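Local coordinates for CRISPR-associated protein, Cse2 family (PDB 4H79) that probably binds nucleic acid as the CasB (Cse2-family) subunit of the type I-E CRISPR Cascade complex, at residues M81-N86 against V142-L147; H89-L94 against D172-F177; E153-L158 against L165-L170. All blocks are in the same frame, centred on the assembly; numbering follows the deposited sequence.

Contact 1 (M81-N86 against V142-L147); sequences MEVAEN and VTYKAL
Tyr144, in the first turn of helix 144-160, lies against Val83 and Asn86 on one face of helix 80-99, in a small helix-to-helix contact near the surface of this all-helical chain. The two helix residues sit one turn apart and divide the tyrosine between them. Val83 takes the far end: its CG1 is 3.4 Å from Tyr144 OH and 3.7 Å from Tyr144 CZ, and the two side chains cross at about a right angle. That methyl stands anti to the backbone N (chi1 172°), which turns it out to the phenol end. Asn86 takes the near end, its amide running antiparallel past the tyrosine so that ND2 comes within 3.6 Å of Tyr144 CB, with amide and ring planes 62° apart. A tyrosine suits this place because its ring is long enough to bridge the gap between backbones, whose closest CA atoms, those of Asn86 and Tyr144, are 8.4 Å apart, while its hydroxyl reaches a third helix and hydrogen-bonds to Leu174 O. Just before it, Thr143 is the N-cap of helix 144-160, its OG1 accepting from Ala146 N at 3.1 Å and so closing the first turn, on which Tyr144 lies. With an alanine here, Leu174 O would probably lose its phenol partner and a gap would open beside Val83 and Asn86. The contact is thus van der Waals in kind: Val83 and Asn86 meet Tyr144 without a polar bond to it, and its polar end is held by Leu174 O instead.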
# COMPACT_ATOMS: atom_id res chain seq x y z
N MET A 81 17.88 0.18 -3.38
CA MET A 81 17.11 -0.37 -4.50
C MET A 81 16.29 -1.56 -4.03
O MET A 81 15.12 -1.68 -4.41
CB MET A 81 18.00 -0.75 -5.73
CG MET A 81 17.21 -1.23 -6.95
SD MET A 81 15.74 -0.20 -7.27
CE MET A 81 16.43 1.08 -8.32
N GLU A 82 16.88 -2.43 -3.20
CA GLU A 82 16.20 -3.64 -2.70
C GLU A 82 14.99 -3.26 -1.86
O GLU A 82 13.98 -4.00 -1.87
CB GLU A 82 17.13 -4.42 -1.79
CG GLU A 82 17.10 -5.94 -1.88
CD GLU A 82 18.47 -6.56 -1.54
OE1 GLU A 82 19.45 -5.80 -1.32
OE2 GLU A 82 18.57 -7.80 -1.51
N VAL A 83 15.12 -2.18 -1.07
CA VAL A 83 14.04 -1.72 -0.21
C VAL A 83 12.93 -1.14 -1.10
O VAL A 83 11.76 -1.42 -0.87
CB VAL A 83 14.52 -0.72 0.86
CG1 VAL A 83 13.33 -0.14 1.60
CG2 VAL A 83 15.46 -1.42 1.86
N ALA A 84 13.29 -0.34 -2.11
CA ALA A 84 12.30 0.22 -3.05
C ALA A 84 11.55 -0.87 -3.79
O ALA A 84 10.32 -0.78 -3.95
CB ALA A 84 13.00 1.13 -4.04
N GLU A 85 12.28 -1.90 -4.26
CA GLU A 85 11.63 -3.05 -4.92
C GLU A 85 10.69 -3.79 -3.96
O GLU A 85 9.53 -4.14 -4.31
CB GLU A 85 12.68 -4.03 -5.42
CG GLU A 85 13.47 -3.56 -6.61
CD GLU A 85 14.53 -4.58 -7.02
OE1 GLU A 85 14.98 -5.43 -6.22
OE2 GLU A 85 14.96 -4.53 -8.18
N ASN A 86 11.18 -4.02 -2.75
CA ASN A 86 10.32 -4.61 -1.72
C ASN A 86 9.07 -3.77 -1.35
O ASN A 86 7.95 -4.30 -1.17
CB ASN A 86 11.16 -4.97 -0.49
CG ASN A 86 10.42 -5.90 0.45
OD1 ASN A 86 9.63 -6.79 0.03
ND2 ASN A 86 10.63 -5.69 1.74
N VAL A 142 9.32 -3.76 13.47
CA VAL A 142 10.80 -3.77 13.43
C VAL A 142 11.35 -4.27 12.10
O VAL A 142 12.46 -3.97 11.75
CB VAL A 142 11.40 -4.61 14.60
CG1 VAL A 142 11.00 -3.99 15.93
CG2 VAL A 142 10.99 -6.09 14.51
N THR A 143 10.57 -5.01 11.35
CA THR A 143 11.00 -5.51 10.02
C THR A 143 9.93 -5.24 8.97
O THR A 143 8.73 -5.06 9.28
CB THR A 143 11.23 -7.05 10.05
OG1 THR A 143 9.98 -7.70 10.33
CG2 THR A 143 12.30 -7.48 11.13
N TYR A 144 10.34 -5.25 7.70
CA TYR A 144 9.39 -5.09 6.59
C TYR A 144 8.38 -6.23 6.54
O TYR A 144 7.23 -6.01 6.19
CB TYR A 144 10.07 -4.97 5.24
CG TYR A 144 10.46 -3.56 4.97
CD1 TYR A 144 9.55 -2.70 4.36
CD2 TYR A 144 11.71 -3.07 5.36
CE1 TYR A 144 9.86 -1.38 4.12
CE2 TYR A 144 12.03 -1.74 5.13
CZ TYR A 144 11.11 -0.90 4.51
OH TYR A 144 11.37 0.45 4.27
N LYS A 145 8.83 -7.44 6.87
CA LYS A 145 7.88 -8.58 6.97
C LYS A 145 6.75 -8.30 7.99
O LYS A 145 5.57 -8.59 7.72
CB LYS A 145 8.63 -9.87 7.32
CG LYS A 145 7.74 -11.05 7.64
CD LYS A 145 8.38 -12.35 7.15
CE LYS A 145 8.44 -13.35 8.29
NZ LYS A 145 8.13 -14.74 7.89
N ALA A 146 7.09 -7.76 9.16
CA ALA A 146 6.09 -7.48 10.19
C ALA A 146 5.22 -6.33 9.74
O ALA A 146 4.00 -6.35 9.95
CB ALA A 146 6.76 -7.17 11.54
N LEU A 147 5.83 -5.32 9.11
CA LEU A 147 5.12 -4.17 8.62
C LEU A 147 4.07 -4.61 7.57
O LEU A 147 2.90 -4.18 7.64
CB LEU A 147 6.07 -3.14 8.01
CG LEU A 147 5.44 -1.88 7.37
CD1 LEU A 147 4.53 -1.12 8.37
CD2 LEU A 147 6.58 -0.98 6.82

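Contact 2 (H89-L94 against D172-F177); sequences HIALTL and DQLYQF
Leu174 has CG anti to its carbonyl carbon (chi1 -78°), and with chi2 at 164° its CD1 methyl extends toward helix 80-99; on Ile90, chi1 of -63° sets CG2 anti to the backbone N, and it is this branch that receives the leucine. CD1 of Leu174 and CG2 of Ile90 come to 3.8 Å, the two side chains crossing at a slant. The same CD1 lies 4.0 Å from Ala91 N and 4.2 Å from Ala91 CB, so one methyl rests in the angle between a beta-branched side chain and the neighbouring backbone. The residue types fit this division of labour. Leucine is long and flexible enough to project from helix 167-176, isoleucine offers a broad wall close to its own backbone, and alanine is small enough for the helices to approach until the CA atoms of Ala91 and Leu174 are 7.9 Å apart. All three touching residues are buried, and Leu174 also touches Leu147 and Leu151 of helix 144-160.

Away from the interface, Thr93 folds its hydroxyl back onto its own helix, and OG1 donates to His89 O at 2.7 Å. That carbonyl also accepts from Thr93 N, the two donors arriving from opposite faces of its plane. The threonine hydroxyl is thereby bonded within one turn of its own helix. The leucine methyl seated among isoleucine and alanine, with leucines of helix 144-160 also in contact, is the aliphatic helix-helix packing at the centre of an all-helical protein such as this Cse2-family member.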
# COMPACT_ATOMS: atom_id res chain seq x y z
N HIS A 89 6.68 -4.17 -4.13
CA HIS A 89 6.11 -5.54 -4.02
C HIS A 89 5.03 -5.63 -2.93
O HIS A 89 3.90 -6.21 -3.15
CB HIS A 89 7.27 -6.51 -3.70
CG HIS A 89 6.82 -7.94 -3.55
ND1 HIS A 89 5.80 -8.45 -4.27
CD2 HIS A 89 7.28 -8.97 -2.73
CE1 HIS A 89 5.61 -9.73 -3.95
NE2 HIS A 89 6.52 -10.06 -3.01
N ILE A 90 5.33 -5.06 -1.74
CA ILE A 90 4.31 -5.05 -0.65
C ILE A 90 3.05 -4.26 -1.07
O ILE A 90 1.90 -4.72 -0.85
CB ILE A 90 4.90 -4.46 0.68
CG1 ILE A 90 6.05 -5.34 1.17
CG2 ILE A 90 3.80 -4.29 1.73
CD1 ILE A 90 6.95 -4.68 2.24
N ALA A 91 3.26 -3.07 -1.66
CA ALA A 91 2.11 -2.25 -2.05
C ALA A 91 1.22 -2.98 -3.04
O ALA A 91 -0.04 -2.94 -2.91
CB ALA A 91 2.56 -0.90 -2.61
N LEU A 92 1.82 -3.57 -4.09
CA LEU A 92 1.04 -4.31 -5.12
C LEU A 92 0.31 -5.49 -4.53
O LEU A 92 -0.85 -5.75 -4.91
CB LEU A 92 1.95 -4.82 -6.24
CG LEU A 92 2.00 -3.93 -7.50
CD1 LEU A 92 0.67 -3.89 -8.25
CD2 LEU A 92 2.36 -2.56 -7.14
N THR A 93 0.99 -6.19 -3.60
CA THR A 93 0.33 -7.41 -2.95
C THR A 93 -0.83 -6.94 -2.12
O THR A 93 -1.93 -7.54 -2.13
CB THR A 93 1.37 -8.11 -2.04
OG1 THR A 93 2.47 -8.54 -2.89
CG2 THR A 93 0.76 -9.34 -1.34
N LEU A 94 -0.63 -5.86 -1.32
CA LEU A 94 -1.75 -5.31 -0.53
C LEU A 94 -2.91 -4.88 -1.45
O LEU A 94 -4.09 -5.15 -1.16
CB LEU A 94 -1.31 -4.10 0.36
CG LEU A 94 -0.33 -4.46 1.49
CD1 LEU A 94 0.20 -3.21 2.13
CD2 LEU A 94 -1.07 -5.35 2.55
N ASP A 172 5.42 5.00 -1.43
CA ASP A 172 6.40 5.99 -0.97
C ASP A 172 6.73 5.87 0.51
O ASP A 172 7.93 5.93 0.91
CB ASP A 172 5.96 7.42 -1.27
CG ASP A 172 6.37 7.85 -2.69
OD1 ASP A 172 7.15 7.14 -3.39
OD2 ASP A 172 5.91 8.92 -3.10
N GLN A 173 5.68 5.69 1.30
CA GLN A 173 5.80 5.68 2.76
C GLN A 173 6.49 4.37 3.20
O GLN A 173 7.36 4.40 4.10
CB GLN A 173 4.39 5.81 3.42
CG GLN A 173 3.80 7.19 3.21
CD GLN A 173 2.46 7.32 3.82
OE1 GLN A 173 1.68 6.35 3.89
NE2 GLN A 173 2.15 8.54 4.26
N LEU A 174 6.12 3.25 2.54
CA LEU A 174 6.81 1.98 2.73
C LEU A 174 8.35 2.16 2.52
O LEU A 174 9.15 1.75 3.37
CB LEU A 174 6.26 0.89 1.82
CG LEU A 174 4.93 0.27 2.30
CD1 LEU A 174 4.20 -0.54 1.24
CD2 LEU A 174 5.16 -0.67 3.48
N TYR A 175 8.76 2.78 1.40
CA TYR A 175 10.16 3.09 1.12
C TYR A 175 10.73 4.03 2.20
O TYR A 175 11.80 3.76 2.76
CB TYR A 175 10.31 3.65 -0.33
CG TYR A 175 11.66 3.99 -0.77
CD1 TYR A 175 12.68 3.04 -0.72
CD2 TYR A 175 11.98 5.28 -1.31
CE1 TYR A 175 13.96 3.34 -1.16
CE2 TYR A 175 13.26 5.56 -1.73
CZ TYR A 175 14.22 4.57 -1.68
OH TYR A 175 15.43 4.83 -2.07
N GLN A 176 9.99 5.08 2.55
CA GLN A 176 10.44 6.06 3.54
C GLN A 176 10.74 5.44 4.90
O GLN A 176 11.55 5.96 5.65
CB GLN A 176 9.42 7.21 3.68
CG GLN A 176 9.85 8.35 4.55
CD GLN A 176 8.87 9.49 4.53
OE1 GLN A 176 7.75 9.33 4.01
NE2 GLN A 176 9.26 10.63 5.09
N PHE A 177 10.10 4.31 5.19
CA PHE A 177 10.26 3.58 6.45
C PHE A 177 11.68 3.06 6.71
O PHE A 177 11.96 2.64 7.83
CB PHE A 177 9.29 2.40 6.48
CG PHE A 177 8.47 2.33 7.71
CD1 PHE A 177 8.81 1.44 8.72
CD2 PHE A 177 7.39 3.18 7.90
CE1 PHE A 177 8.08 1.40 9.87
CE2 PHE A 177 6.66 3.17 9.08
CZ PHE A 177 7.01 2.27 10.07

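Contact 3 (E153-L158 against L165-L170); sequences EIVTLL and LDYGLL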
# COMPACT_ATOMS: atom_id res chain seq x y z
N GLU A 153 -3.61 -6.80 7.71
CA GLU A 153 -4.78 -6.88 8.62
C GLU A 153 -5.65 -5.62 8.46
O GLU A 153 -6.87 -5.70 8.47
CB GLU A 153 -4.37 -7.02 10.10
CG GLU A 153 -3.56 -8.30 10.39
CD GLU A 153 -2.97 -8.35 11.82
OE1 GLU A 153 -3.11 -7.35 12.60
OE2 GLU A 153 -2.34 -9.38 12.19
N ILE A 154 -5.00 -4.46 8.32
CA ILE A 154 -5.72 -3.18 8.18
C ILE A 154 -6.42 -3.14 6.82
O ILE A 154 -7.58 -2.76 6.73
CB ILE A 154 -4.74 -1.98 8.27
CG1 ILE A 154 -4.09 -1.87 9.71
CG2 ILE A 154 -5.48 -0.72 7.88
CD1 ILE A 154 -5.11 -1.58 10.80
N VAL A 155 -5.73 -3.52 5.76
CA VAL A 155 -6.32 -3.44 4.40
C VAL A 155 -7.51 -4.41 4.29
O VAL A 155 -8.49 -4.13 3.62
CB VAL A 155 -5.21 -3.85 3.34
CG1 VAL A 155 -5.77 -4.17 1.98
CG2 VAL A 155 -4.16 -2.75 3.23
N THR A 156 -7.43 -5.56 4.96
CA THR A 156 -8.56 -6.49 4.98
C THR A 156 -9.83 -5.76 5.52
O THR A 156 -10.96 -5.95 5.02
CB THR A 156 -8.21 -7.72 5.81
OG1 THR A 156 -7.12 -8.41 5.16
CG2 THR A 156 -9.32 -8.68 5.82
N LEU A 157 -9.62 -4.97 6.59
CA LEU A 157 -10.75 -4.24 7.21
C LEU A 157 -11.22 -3.13 6.28
O LEU A 157 -12.41 -2.93 6.10
CB LEU A 157 -10.37 -3.67 8.60
CG LEU A 157 -10.00 -4.69 9.69
CD1 LEU A 157 -9.48 -3.92 10.91
CD2 LEU A 157 -11.17 -5.60 10.12
N LEU A 158 -10.26 -2.42 5.66
CA LEU A 158 -10.66 -1.38 4.68
C LEU A 158 -11.47 -1.98 3.52
O LEU A 158 -12.44 -1.34 3.06
CB LEU A 158 -9.43 -0.66 4.10
CG LEU A 158 -8.57 0.11 5.10
CD1 LEU A 158 -7.36 0.73 4.34
CD2 LEU A 158 -9.43 1.26 5.81
N LEU A 165 -7.59 3.27 -0.85
CA LEU A 165 -6.35 3.80 -0.38
C LEU A 165 -5.49 4.30 -1.58
O LEU A 165 -5.59 3.80 -2.69
CB LEU A 165 -5.65 2.68 0.37
CG LEU A 165 -4.56 2.86 1.34
CD1 LEU A 165 -5.02 3.78 2.50
CD2 LEU A 165 -4.16 1.39 1.83
N ASP A 166 -4.63 5.29 -1.34
CA ASP A 166 -3.69 5.73 -2.38
C ASP A 166 -2.45 4.87 -2.32
O ASP A 166 -1.56 5.06 -1.43
CB ASP A 166 -3.32 7.20 -2.15
CG ASP A 166 -2.40 7.74 -3.21
OD1 ASP A 166 -1.64 6.95 -3.88
OD2 ASP A 166 -2.44 8.98 -3.36
N TYR A 167 -2.38 3.86 -3.21
CA TYR A 167 -1.22 2.92 -3.23
C TYR A 167 0.11 3.53 -3.67
O TYR A 167 1.21 3.05 -3.24
CB TYR A 167 -1.54 1.64 -4.02
CG TYR A 167 -2.36 0.73 -3.09
CD1 TYR A 167 -1.71 -0.17 -2.18
CD2 TYR A 167 -3.78 0.80 -3.07
CE1 TYR A 167 -2.50 -0.95 -1.29
CE2 TYR A 167 -4.58 0.02 -2.19
CZ TYR A 167 -3.91 -0.85 -1.29
OH TYR A 167 -4.64 -1.64 -0.41
N GLY A 168 0.05 4.58 -4.50
CA GLY A 168 1.31 5.39 -4.84
C GLY A 168 1.87 6.02 -3.57
O GLY A 168 3.08 5.92 -3.25
N LEU A 169 0.97 6.67 -2.82
CA LEU A 169 1.41 7.27 -1.56
C LEU A 169 1.92 6.21 -0.58
O LEU A 169 3.00 6.36 0.04
CB LEU A 169 0.33 8.12 -0.92
CG LEU A 169 0.62 8.75 0.45
CD1 LEU A 169 1.93 9.62 0.47
CD2 LEU A 169 -0.60 9.55 0.97
N LEU A 170 1.17 5.09 -0.49
CA LEU A 170 1.58 4.06 0.46
C LEU A 170 2.97 3.47 0.12
O LEU A 170 3.79 3.24 1.03
CB LEU A 170 0.54 2.96 0.51
CG LEU A 170 0.73 1.94 1.63
CD1 LEU A 170 0.50 2.58 3.00
CD2 LEU A 170 -0.17 0.69 1.35
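Apolar packing carries this contact, with Leu165 and Tyr167 of 165-170 meeting Val155 and Leu158, which lie three residues apart on one side of helix 144-160. Leu158 CD1 approaches Leu165 CD2 to 4.1 Å, the two side chains crossing at about a right angle, and Val155 CG2 stands a little farther from the same CD2 methyl, at 4.4 Å. In Leu165, CG is anti to the backbone N (chi1 -161°), which carries CD2 across to the helix even though the residue itself is still in the loop. Leucines suit both positions because their branched ends fill a buried space that Leu114 and Ala117 of helix 114-119 also line.

The meeting of Val155 with Tyr167 is of a mixed kind. The two side chains come from opposite directions, and the phenol oxygen faces both valine methyls at nearly equal distance, OH being 3.7 Å from Val155 CG1 and 3.8 Å from Val155 CG2. These are van der Waals approaches; the hydroxyl has its polar partner in His98 ND1 of helix 80-99, so a tyrosine can be buried here without leaving its oxygen in a purely apolar setting. The motif is a helix-loop-helix connection: helix 144-160 ends, a short link follows, and helix 167-176 starts beside it.

A capping hydrogen bond begins helix 167-176. Asp166 is its N-cap, and OD1 accepts from Leu169 N at 2.8 Å in a nearly straight bond (172°), the N-H reaching the oxygen from above the carboxylate plane. Aspartate serves well here because its short side chain can fold back to accept from the Leu169 amide, and its other oxygen, OD2, forms a salt bridge with Arg110.

How the contacts relate
Contacts 2 and 3 lie in the core, with centres about 5 Å from the centre of the chain, whereas contact 1 is a surface contact whose centre is about 12 Å out. Three helices are shared in pairs: contact 1 joins 80-99 to 144-160, contact 2 joins 80-99 to 167-176, and contact 3 joins 144-160 to 167-176, so together they tie all three to one another. Depth alone does not set the chemistry: contact 2 joins aliphatic side chains, while surface contact 1 and core contact 3 each use a tyrosine whose hydroxyl bonds to the remaining helix of the three. Contacts 1 and 3 do not touch; contact 2 touches both, and Ala91 O packs 3.3 Å from Tyr167 CD1.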